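Local coordinates for protein hemoglobin component VII (Tokunagayusurika akamusi, PDB 1X46) that probably carries or stores oxygen, holding a heme whose iron would bind the gas within a single globin chain, at residues A13-S18 and K133-A138; H108-E113 and N141-V146. All coordinates share one frame; numbering follows the deposited sequence.

Contact 1: A13-S18 and K133-A138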
ATOM      1  N   ALA A  13      -8.209  11.523  -8.101  1.00 16.66           N
ATOM      2  CA  ALA A  13      -7.418  12.697  -7.771  1.00 15.34           C
ATOM      3  C   ALA A  13      -7.134  12.799  -6.281  1.00 17.56           C
ATOM      4  O   ALA A  13      -6.039  13.214  -5.880  1.00 16.81           O
ATOM      5  CB  ALA A  13      -8.096  13.994  -8.301  1.00 18.52           C
ATOM      6  N   LEU A  14      -8.102  12.388  -5.461  1.00 16.29           N
ATOM      7  CA  LEU A  14      -7.926  12.482  -3.999  1.00 14.03           C
ATOM      8  C   LEU A  14      -6.832  11.530  -3.530  1.00 13.92           C
ATOM      9  O   LEU A  14      -6.014  11.895  -2.671  1.00 13.61           O
ATOM     10  CB  LEU A  14      -9.212  12.163  -3.254  1.00 15.89           C
ATOM     11  CG  LEU A  14     -10.336  13.207  -3.277  1.00 16.02           C
ATOM     12  CD1 LEU A  14     -11.581  12.634  -2.596  1.00 17.46           C
ATOM     13  CD2 LEU A  14      -9.908  14.496  -2.620  1.00 14.36           C
ATOM     14  N   VAL A  15      -6.828  10.321  -4.104  1.00 12.35           N
ATOM     15  CA  VAL A  15      -5.742   9.376  -3.847  1.00 12.13           C
ATOM     16  C   VAL A  15      -4.401   9.914  -4.350  1.00 12.45           C
ATOM     17  O   VAL A  15      -3.441   9.924  -3.607  1.00 12.61           O
ATOM     18  CB  VAL A  15      -6.049   8.005  -4.470  1.00 12.29           C
ATOM     19  CG1 VAL A  15      -4.831   7.079  -4.424  1.00 11.53           C
ATOM     20  CG2 VAL A  15      -7.294   7.364  -3.793  1.00 12.95           C
ATOM     21  N   LYS A  16      -4.323  10.368  -5.606  1.00 13.67           N
ATOM     22  CA  LYS A  16      -3.034  10.871  -6.101  1.00 14.67           C
ATOM     23  C   LYS A  16      -2.502  12.052  -5.262  1.00 12.59           C
ATOM     24  O   LYS A  16      -1.310  12.086  -4.921  1.00 14.09           O
ATOM     25  CB  LYS A  16      -3.132  11.302  -7.568  1.00 14.52           C
ATOM     26  CG  LYS A  16      -3.333  10.181  -8.548  1.00 13.74           C
ATOM     27  CD  LYS A  16      -3.439  10.680  -9.993  1.00 14.52           C
ATOM     28  CE  LYS A  16      -3.559   9.469 -10.925  1.00 15.78           C
ATOM     29  NZ  LYS A  16      -3.791   9.851 -12.353  1.00 20.75           N
ATOM     30  N   SER A  17      -3.384  12.986  -4.900  1.00 14.48           N
ATOM     31  CA  SER A  17      -2.928  14.171  -4.174  1.00 14.11           C
ATOM     32  C   SER A  17      -2.551  13.893  -2.725  1.00 14.48           C
ATOM     33  O   SER A  17      -1.561  14.428  -2.235  1.00 17.15           O
ATOM     34  CB  SER A  17      -3.917  15.333  -4.270  1.00 18.01           C
ATOM     35  OG  SER A  17      -5.204  14.962  -3.843  1.00 27.21           O
ATOM     36  N   SER A  18      -3.321  13.036  -2.043  1.00 13.77           N
ATOM     37  CA  SER A  18      -2.984  12.690  -0.680  1.00 13.38           C
ATOM     38  C   SER A  18      -1.741  11.783  -0.621  1.00 10.89           C
ATOM     39  O   SER A  18      -0.903  11.912   0.267  1.00 14.06           O
ATOM     40  CB  SER A  18      -4.206  12.080   0.055  1.00 11.45           C
ATOM     41  OG  SER A  18      -4.660  10.891  -0.559  1.00 11.64           O
ATOM     42  N   LYS A 133     -13.000   7.484   1.828  1.00 10.06           N
ATOM     43  CA  LYS A 133     -13.847   6.820   0.845  1.00 10.94           C
ATOM     44  C   LYS A 133     -13.103   6.568  -0.459  1.00 11.50           C
ATOM     45  O   LYS A 133     -13.213   5.479  -1.018  1.00 12.30           O
ATOM     46  CB  LYS A 133     -15.102   7.650   0.586  1.00 14.51           C
ATOM     47  CG  LYS A 133     -16.158   6.913  -0.200  1.00 19.29           C
ATOM     48  CD  LYS A 133     -17.427   7.731  -0.155  1.00 22.78           C
ATOM     49  CE  LYS A 133     -17.461   8.662  -1.339  1.00 26.98           C
ATOM     50  NZ  LYS A 133     -17.793   7.868  -2.568  1.00 30.62           N
ATOM     51  N   ALA A 134     -12.318   7.554  -0.908  1.00 10.37           N
ATOM     52  CA  ALA A 134     -11.556   7.406  -2.152  1.00 12.36           C
ATOM     53  C   ALA A 134     -10.523   6.274  -2.044  1.00 11.69           C
ATOM     54  O   ALA A 134     -10.447   5.407  -2.935  1.00 12.18           O
ATOM     55  CB  ALA A 134     -10.886   8.696  -2.531  1.00 12.81           C
ATOM     56  N   TRP A 135      -9.732   6.273  -0.961  1.00 10.42           N
ATOM     57  CA  TRP A 135      -8.788   5.173  -0.759  1.00  9.75           C
ATOM     58  C   TRP A 135      -9.454   3.802  -0.589  1.00 10.70           C
ATOM     59  O   TRP A 135      -8.920   2.795  -1.058  1.00 10.16           O
ATOM     60  CB  TRP A 135      -7.876   5.455   0.429  1.00 10.48           C
ATOM     61  CG  TRP A 135      -6.805   6.425   0.142  1.00 10.13           C
ATOM     62  CD1 TRP A 135      -6.830   7.771   0.343  1.00 11.46           C
ATOM     63  CD2 TRP A 135      -5.496   6.120  -0.365  1.00  9.75           C
ATOM     64  NE1 TRP A 135      -5.627   8.335  -0.023  1.00 11.56           N
ATOM     65  CE2 TRP A 135      -4.783   7.347  -0.457  1.00 10.63           C
ATOM     66  CE3 TRP A 135      -4.842   4.938  -0.730  1.00 10.62           C
ATOM     67  CZ2 TRP A 135      -3.453   7.423  -0.919  1.00 10.58           C
ATOM     68  CZ3 TRP A 135      -3.514   5.011  -1.196  1.00 10.90           C
ATOM     69  CH2 TRP A 135      -2.833   6.244  -1.286  1.00 12.26           C
ATOM     70  N   ASP A 136     -10.623   3.771   0.057  1.00 11.74           N
ATOM     71  CA  ASP A 136     -11.366   2.521   0.242  1.00 11.67           C
ATOM     72  C   ASP A 136     -11.693   1.945  -1.135  1.00 12.19           C
ATOM     73  O   ASP A 136     -11.564   0.740  -1.342  1.00 14.22           O
ATOM     74  CB  ASP A 136     -12.659   2.795   1.045  1.00 14.41           C
ATOM     75  CG  ASP A 136     -12.437   2.795   2.556  1.00 16.20           C
ATOM     76  OD1 ASP A 136     -11.326   2.495   3.008  1.00 20.64           O
ATOM     77  OD2 ASP A 136     -13.334   3.041   3.371  1.00 21.50           O
ATOM     78  N   SER A 137     -12.103   2.822  -2.057  1.00 12.74           N
ATOM     79  CA  SER A 137     -12.484   2.391  -3.416  1.00 14.02           C
ATOM     80  C   SER A 137     -11.274   1.871  -4.180  1.00 14.30           C
ATOM     81  O   SER A 137     -11.391   0.886  -4.920  1.00 15.08           O
ATOM     82  CB  SER A 137     -13.158   3.532  -4.184  1.00 17.14           C
ATOM     83  OG  SER A 137     -14.389   3.864  -3.559  1.00 20.02           O
ATOM     84  N   ALA A 138     -10.135   2.541  -4.012  1.00 12.86           N
ATOM     85  CA  ALA A 138      -8.890   2.114  -4.632  1.00 11.30           C
ATOM     86  C   ALA A 138      -8.440   0.747  -4.101  1.00 11.79           C
ATOM     87  O   ALA A 138      -8.107  -0.162  -4.860  1.00 13.46           O
ATOM     88  CB  ALA A 138      -7.814   3.157  -4.402  1.00 10.95           C
TER

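Contact 2: H108-E113 and N141-V146. With HEM (protoporphyrin IX containing Fe), chain B.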
ATOM      1  N   HIS A 108      -3.710  -9.737   5.824  1.00 10.11           N
ATOM      2  CA  HIS A 108      -2.443  -8.991   5.900  1.00 10.83           C
ATOM      3  C   HIS A 108      -2.470  -7.754   5.036  1.00 10.70           C
ATOM      4  O   HIS A 108      -1.985  -6.696   5.446  1.00  9.93           O
ATOM      5  CB  HIS A 108      -1.221  -9.817   5.484  1.00 11.17           C
ATOM      6  CG  HIS A 108      -0.924 -10.943   6.388  1.00 13.78           C
ATOM      7  ND1 HIS A 108      -1.189 -10.889   7.738  1.00 14.47           N
ATOM      8  CD2 HIS A 108      -0.345 -12.127   6.144  1.00 12.14           C
ATOM      9  CE1 HIS A 108      -0.850 -12.042   8.281  1.00 25.56           C
ATOM     10  NE2 HIS A 108      -0.314 -12.806   7.340  1.00 28.36           N
ATOM     11  N   PHE A 109      -3.005  -7.869   3.820  1.00  9.43           N
ATOM     12  CA  PHE A 109      -3.156  -6.669   2.973  1.00  9.39           C
ATOM     13  C   PHE A 109      -4.090  -5.646   3.589  1.00  9.21           C
ATOM     14  O   PHE A 109      -3.817  -4.446   3.587  1.00 10.64           O
ATOM     15  CB  PHE A 109      -3.544  -7.044   1.534  1.00 10.21           C
ATOM     16  CG  PHE A 109      -2.358  -7.464   0.691  1.00 10.50           C
ATOM     17  CD1 PHE A 109      -1.476  -6.508   0.182  1.00 13.37           C
ATOM     18  CD2 PHE A 109      -2.112  -8.812   0.433  1.00 12.72           C
ATOM     19  CE1 PHE A 109      -0.379  -6.877  -0.569  1.00 11.76           C
ATOM     20  CE2 PHE A 109      -1.011  -9.198  -0.335  1.00 14.28           C
ATOM     21  CZ  PHE A 109      -0.144  -8.251  -0.839  1.00 13.39           C
ATOM     22  N   GLU A 110      -5.182  -6.116   4.188  1.00  9.15           N
ATOM     23  CA  GLU A 110      -6.089  -5.203   4.862  1.00 10.40           C
ATOM     24  C   GLU A 110      -5.418  -4.495   6.051  1.00  9.93           C
ATOM     25  O   GLU A 110      -5.705  -3.330   6.302  1.00  8.91           O
ATOM     26  CB  GLU A 110      -7.338  -5.945   5.357  1.00  9.63           C
ATOM     27  CG  GLU A 110      -8.238  -6.481   4.253  1.00 11.06           C
ATOM     28  CD  GLU A 110      -9.513  -7.116   4.799  1.00 13.74           C
ATOM     29  OE1 GLU A 110      -9.620  -7.352   6.026  1.00 14.97           O
ATOM     30  OE2 GLU A 110     -10.433  -7.337   3.992  1.00 14.89           O
ATOM     31  N   GLU A 111      -4.519  -5.208   6.744  1.00  8.23           N
ATOM     32  CA  GLU A 111      -3.767  -4.621   7.861  1.00  8.76           C
ATOM     33  C   GLU A 111      -2.866  -3.493   7.340  1.00  8.52           C
ATOM     34  O   GLU A 111      -2.764  -2.434   7.965  1.00  9.21           O
ATOM     35  CB  GLU A 111      -2.958  -5.709   8.559  1.00  8.56           C
ATOM     36  CG  GLU A 111      -3.836  -6.679   9.333  1.00 10.04           C
ATOM     37  CD  GLU A 111      -3.089  -7.904   9.811  1.00 10.61           C
ATOM     38  OE1 GLU A 111      -1.982  -8.223   9.270  1.00  9.88           O
ATOM     39  OE2 GLU A 111      -3.595  -8.559  10.769  1.00 11.82           O
ATOM     40  N   PHE A 112      -2.249  -3.729   6.179  1.00  8.33           N
ATOM     41  CA  PHE A 112      -1.408  -2.692   5.561  1.00  9.55           C
ATOM     42  C   PHE A 112      -2.270  -1.475   5.223  1.00  7.96           C
ATOM     43  O   PHE A 112      -1.895  -0.326   5.475  1.00  8.40           O
ATOM     44  CB  PHE A 112      -0.713  -3.243   4.296  1.00 10.06           C
ATOM     45  CG  PHE A 112       0.209  -2.240   3.657  1.00  8.13           C
ATOM     46  CD1 PHE A 112       1.552  -2.234   3.993  1.00 10.91           C
ATOM     47  CD2 PHE A 112      -0.282  -1.268   2.773  1.00  8.33           C
ATOM     48  CE1 PHE A 112       2.413  -1.286   3.438  1.00  9.42           C
ATOM     49  CE2 PHE A 112       0.575  -0.317   2.205  1.00 11.57           C
ATOM     50  CZ  PHE A 112       1.931  -0.341   2.573  1.00 10.20           C
ATOM     51  N   GLU A 113      -3.459  -1.714   4.670  1.00  8.68           N
ATOM     52  CA  GLU A 113      -4.413  -0.634   4.415  1.00  8.56           C
ATOM     53  C   GLU A 113      -4.768   0.134   5.702  1.00  8.64           C
ATOM     54  O   GLU A 113      -4.780   1.352   5.716  1.00  8.87           O
ATOM     55  CB  GLU A 113      -5.666  -1.195   3.737  1.00  9.79           C
ATOM     56  CG  GLU A 113      -6.827  -0.209   3.651  1.00 10.82           C
ATOM     57  CD  GLU A 113      -8.137  -0.817   3.133  1.00 12.53           C
ATOM     58  OE1 GLU A 113      -8.268  -2.035   3.048  1.00 13.79           O
ATOM     59  OE2 GLU A 113      -9.081  -0.020   2.887  1.00 17.74           O
ATOM     60  N   ASN A 141     -10.554  -2.157  -5.376  1.00 11.80           N
ATOM     61  CA  ASN A 141     -10.173  -2.550  -6.730  1.00 12.14           C
ATOM     62  C   ASN A 141      -8.847  -3.310  -6.746  1.00 13.35           C
ATOM     63  O   ASN A 141      -8.724  -4.332  -7.414  1.00 13.65           O
ATOM     64  CB  ASN A 141     -10.162  -1.342  -7.647  1.00 13.82           C
ATOM     65  CG  ASN A 141     -11.563  -0.876  -7.992  1.00 11.68           C
ATOM     66  OD1 ASN A 141     -12.541  -1.522  -7.619  1.00 15.15           O
ATOM     67  ND2 ASN A 141     -11.662   0.259  -8.721  1.00 14.75           N
ATOM     68  N   MET A 142      -7.870  -2.837  -5.971  1.00 10.39           N
ATOM     69  CA  MET A 142      -6.625  -3.600  -5.821  1.00 11.47           C
ATOM     70  C   MET A 142      -6.921  -5.043  -5.366  1.00 12.26           C
ATOM     71  O   MET A 142      -6.407  -6.023  -5.940  1.00 11.75           O
ATOM     72  CB  MET A 142      -5.690  -2.911  -4.807  1.00 12.68           C
ATOM     73  CG  MET A 142      -4.511  -3.761  -4.374  1.00 15.32           C
ATOM     74  SD  MET A 142      -3.702  -2.955  -2.911  1.00 18.84           S
ATOM     75  CE  MET A 142      -2.887  -4.363  -2.167  1.00 20.36           C
ATOM     76  N   TYR A 143      -7.723  -5.180  -4.311  1.00  9.59           N
ATOM     77  CA  TYR A 143      -8.060  -6.486  -3.757  1.00 10.48           C
ATOM     78  C   TYR A 143      -8.789  -7.398  -4.742  1.00 11.76           C
ATOM     79  O   TYR A 143      -8.607  -8.601  -4.723  1.00 10.75           O
ATOM     80  CB  TYR A 143      -8.929  -6.338  -2.488  1.00  9.14           C
ATOM     81  CG  TYR A 143      -8.250  -5.592  -1.353  1.00 11.87           C
ATOM     82  CD1 TYR A 143      -6.860  -5.459  -1.283  1.00 12.51           C
ATOM     83  CD2 TYR A 143      -9.022  -4.992  -0.350  1.00 11.56           C
ATOM     84  CE1 TYR A 143      -6.276  -4.780  -0.244  1.00 11.14           C
ATOM     85  CE2 TYR A 143      -8.433  -4.314   0.701  1.00 11.54           C
ATOM     86  CZ  TYR A 143      -7.059  -4.206   0.733  1.00 13.52           C
ATOM     87  OH  TYR A 143      -6.421  -3.523   1.765  1.00 16.78           O
ATOM     88  N   SER A 144      -9.602  -6.803  -5.609  1.00 13.66           N
ATOM     89  CA  SER A 144     -10.355  -7.601  -6.561  1.00 13.73           C
ATOM     90  C   SER A 144      -9.418  -8.401  -7.483  1.00 12.91           C
ATOM     91  O   SER A 144      -9.779  -9.479  -7.945  1.00 16.80           O
ATOM     92  CB  SER A 144     -11.313  -6.713  -7.359  1.00 13.23           C
ATOM     93  OG  SER A 144     -10.624  -5.948  -8.322  1.00 13.56           O
ATOM     94  N   VAL A 145      -8.223  -7.867  -7.705  1.00 14.77           N
ATOM     95  CA  VAL A 145      -7.233  -8.496  -8.564  1.00 15.83           C
ATOM     96  C   VAL A 145      -6.179  -9.241  -7.755  1.00 13.87           C
ATOM     97  O   VAL A 145      -5.709 -10.292  -8.167  1.00 14.72           O
ATOM     98  CB  VAL A 145      -6.580  -7.433  -9.483  1.00 17.38           C
ATOM     99  CG1 VAL A 145      -5.373  -7.988 -10.203  1.00 22.39           C
ATOM    100  CG2 VAL A 145      -7.611  -6.906 -10.471  1.00 23.47           C
ATOM    101  N   VAL A 146      -5.815  -8.688  -6.595  1.00 11.59           N
ATOM    102  CA  VAL A 146      -4.770  -9.299  -5.766  1.00 11.32           C
ATOM    103  C   VAL A 146      -5.263 -10.517  -4.974  1.00 11.24           C
ATOM    104  O   VAL A 146      -4.587 -11.535  -4.943  1.00 11.27           O
ATOM    105  CB  VAL A 146      -4.115  -8.250  -4.829  1.00 11.49           C
ATOM    106  CG1 VAL A 146      -3.231  -8.882  -3.725  1.00 10.96           C
ATOM    107  CG2 VAL A 146      -3.322  -7.261  -5.634  1.00 14.89           C
TER
HETATM  108  CHA HEM B 151       8.604  -8.184  -0.513  1.00 11.41           C
HETATM  109  CHB HEM B 151       5.688  -4.765  -2.333  1.00  8.90           C
HETATM  110  CHC HEM B 151       2.476  -5.670   1.176  1.00 10.48           C
HETATM  111  CHD HEM B 151       5.370  -9.070   3.020  1.00  9.97           C
HETATM  112  C1A HEM B 151       8.119  -7.146  -1.257  1.00  9.17           C
HETATM  113  C2A HEM B 151       8.827  -6.512  -2.348  1.00 11.95           C
HETATM  114  C3A HEM B 151       8.014  -5.577  -2.829  1.00 11.61           C
HETATM  115  C4A HEM B 151       6.762  -5.607  -2.127  1.00 10.70           C
HETATM  116  CMA HEM B 151       8.328  -4.630  -4.009  1.00 11.84           C
HETATM  117  CAA HEM B 151      10.303  -6.807  -2.765  1.00 11.71           C
HETATM  118  CBA HEM B 151      10.533  -8.084  -3.599  1.00 13.53           C
HETATM  119  CGA HEM B 151       9.872  -7.955  -4.950  1.00 14.41           C
HETATM  120  O1A HEM B 151       9.015  -8.797  -5.285  1.00 15.66           O
HETATM  121  O2A HEM B 151      10.200  -7.000  -5.710  1.00 16.06           O
HETATM  122  C1B HEM B 151       4.588  -4.665  -1.525  1.00  9.92           C
HETATM  123  C2B HEM B 151       3.486  -3.742  -1.659  1.00 11.57           C
HETATM  124  C3B HEM B 151       2.592  -3.996  -0.678  1.00 12.99           C
HETATM  125  C4B HEM B 151       3.117  -5.115   0.082  1.00 11.22           C
HETATM  126  CMB HEM B 151       3.418  -2.644  -2.757  1.00 12.81           C
HETATM  127  CAB HEM B 151       1.244  -3.334  -0.313  1.00 15.18           C
HETATM  128  CBB HEM B 151       0.633  -2.404  -1.048  1.00 21.00           C
HETATM  129  C1C HEM B 151       2.959  -6.655   1.990  1.00 10.19           C
HETATM  130  C2C HEM B 151       2.312  -7.225   3.169  1.00 10.26           C
HETATM  131  C3C HEM B 151       3.127  -8.137   3.694  1.00 11.02           C
HETATM  132  C4C HEM B 151       4.302  -8.222   2.850  1.00 10.15           C
HETATM  133  CMC HEM B 151       0.913  -6.813   3.691  1.00 10.46           C
HETATM  134  CAC HEM B 151       2.877  -9.013   4.950  1.00 15.42           C
HETATM  135  C1D HEM B 151       6.462  -9.167   2.205  1.00 10.75           C
HETATM  136  C2D HEM B 151       7.547 -10.088   2.424  1.00 12.55           C
HETATM  137  C3D HEM B 151       8.536  -9.820   1.331  1.00 11.87           C
HETATM  138  C4D HEM B 151       7.970  -8.725   0.579  1.00  8.77           C
HETATM  139  CMD HEM B 151       7.649 -11.131   3.555  1.00 11.22           C
HETATM  140  CAD HEM B 151       9.887 -10.551   1.122  1.00 13.11           C
HETATM  141  CBD HEM B 151      10.967  -9.956   2.019  1.00 18.38           C
HETATM  142  CGD HEM B 151      12.248 -10.759   1.901  1.00 22.83           C
HETATM  143  O1D HEM B 151      12.440 -11.469   0.887  1.00 26.36           O
HETATM  144  O2D HEM B 151      13.071 -10.706   2.845  1.00 23.88           O
HETATM  145  NA  HEM B 151       6.867  -6.583  -1.157  1.00  8.99           N
HETATM  146  NB  HEM B 151       4.340  -5.486  -0.420  1.00 10.68           N
HETATM  147  NC  HEM B 151       4.171  -7.297   1.811  1.00  8.54           N
HETATM  148  ND  HEM B 151       6.722  -8.375   1.079  1.00 11.05           N
HETATM  149 FE   HEM B 151       5.521  -6.939   0.323  1.00 11.82          FE
HETATM  150  O   HOH W   1       6.368  -5.565   1.636  1.00 12.22           O

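Contact 1: A13-S18 and K133-A138
Val-15 and Trp-135 mark the point where helix 13-18 crosses helix 133-138, their CA atoms 6.0 Å apart; the two axes approach to 8.9 Å at an angle of 102°. This is the A/H helix crossing of the globin fold, the first long helix lying nearly perpendicular across the last. Val-15 fills the crossing with both of its methyls, which do different jobs. CG1, anti to the backbone N (chi1 170°), sits over one face of the Trp-135 indole in a CH-pi contact, 3.8 Å from the centroid of the six-membered ring. CG2 turns to the small residues of the other helix, packing against Ala-134 CB at 4.0 Å and more loosely against Ala-138 CB. Beside it, the CB atoms of Leu-14 and Ala-134 meet at 3.9 Å, and Leu-14 CD1 also touches that alanine methyl. Ile-76 of helix 59-78 adds to the packing round Val-15 and Trp-135, while Leu-116 and Leu-120 of helix 106-123 also touch the indole. The indole's polar edge is satisfied as well: Ser-18 OG, nearly in the ring plane, accepts from Trp-135 NE1 at 2.8 Å. The same OG donates to Leu-14 O at 2.7 Å, reaching that carbonyl from the face opposite to the one used by Ser-18 N.

Contact 2: H108-E113 and N141-V146
The proximal side of the heme pocket, where His-99 is the axial iron ligand, is backed here by Phe-109, its ring lodged between the porphyrin and Val-146. One face of this phenyl takes Val-146 CG1 in a CH-pi contact, 4.3 Å from the ring centroid; over the opposite face, toward the rim, lies the heme methyl CMC. Phe-109 CE1 reaches the meso carbon CHC of the heme at 3.6 Å, and the ring meets His-99 edge-to-face. Met-142, its chain extended beyond CG, brings CE to 3.5 Å from Phe-109 CD1, the two side chains crossing at about a right angle. The backbones are those of the antiparallel G/H helix pair of the globin fold, the axes of the two segments approaching to 11.8 Å with 160° between their directions, a separation bridged by large side chains. Tyr-143 bridges the rest of it: its CE1 rests 4.0 Å from Phe-109 CB, its CE2 touches Glu-110 CG, and Phe-147 stacks on its ring. At the tip, Tyr-143 OH donates to Glu-113 OE1 at 2.7 Å, coming from above the carboxylate plane, which is turned 58° from the phenol ring. A phenylalanine in place of Tyr-143 would probably leave Glu-113 OE1 without this donor and the carboxylate freer to turn, next to the acidic groups of Glu-117 and Asp-136. Phe-112, from the same helix as Phe-109, reaches the other, water-bearing side of the heme, with the vinyl carbon CAB over the centre of its ring.

Helix 129-146 serves both contacts: its 133-138 part meets helix 9-20 in contact 1, and its 141-146 part, nearer the C-terminus, meets helix 106-123 in contact 2. The centres of the two contacts lie about 14 Å apart. Along the chain the segments alternate, 13-18, 108-113, 133-138 and 141-146. The shared helix ties the start of the globin fold to a helix that lines part of the heme pocket. Contact 1 lies away from the heme-binding residues; contact 2 borders the porphyrin directly. Where they touch, Asp-136 OD1 lies 3.4 Å from Glu-113 OE2; the salt bridge of Asp-136 to Lys-132 probably offsets part of this like-charge approach, which may still raise the proton affinity of Glu-113.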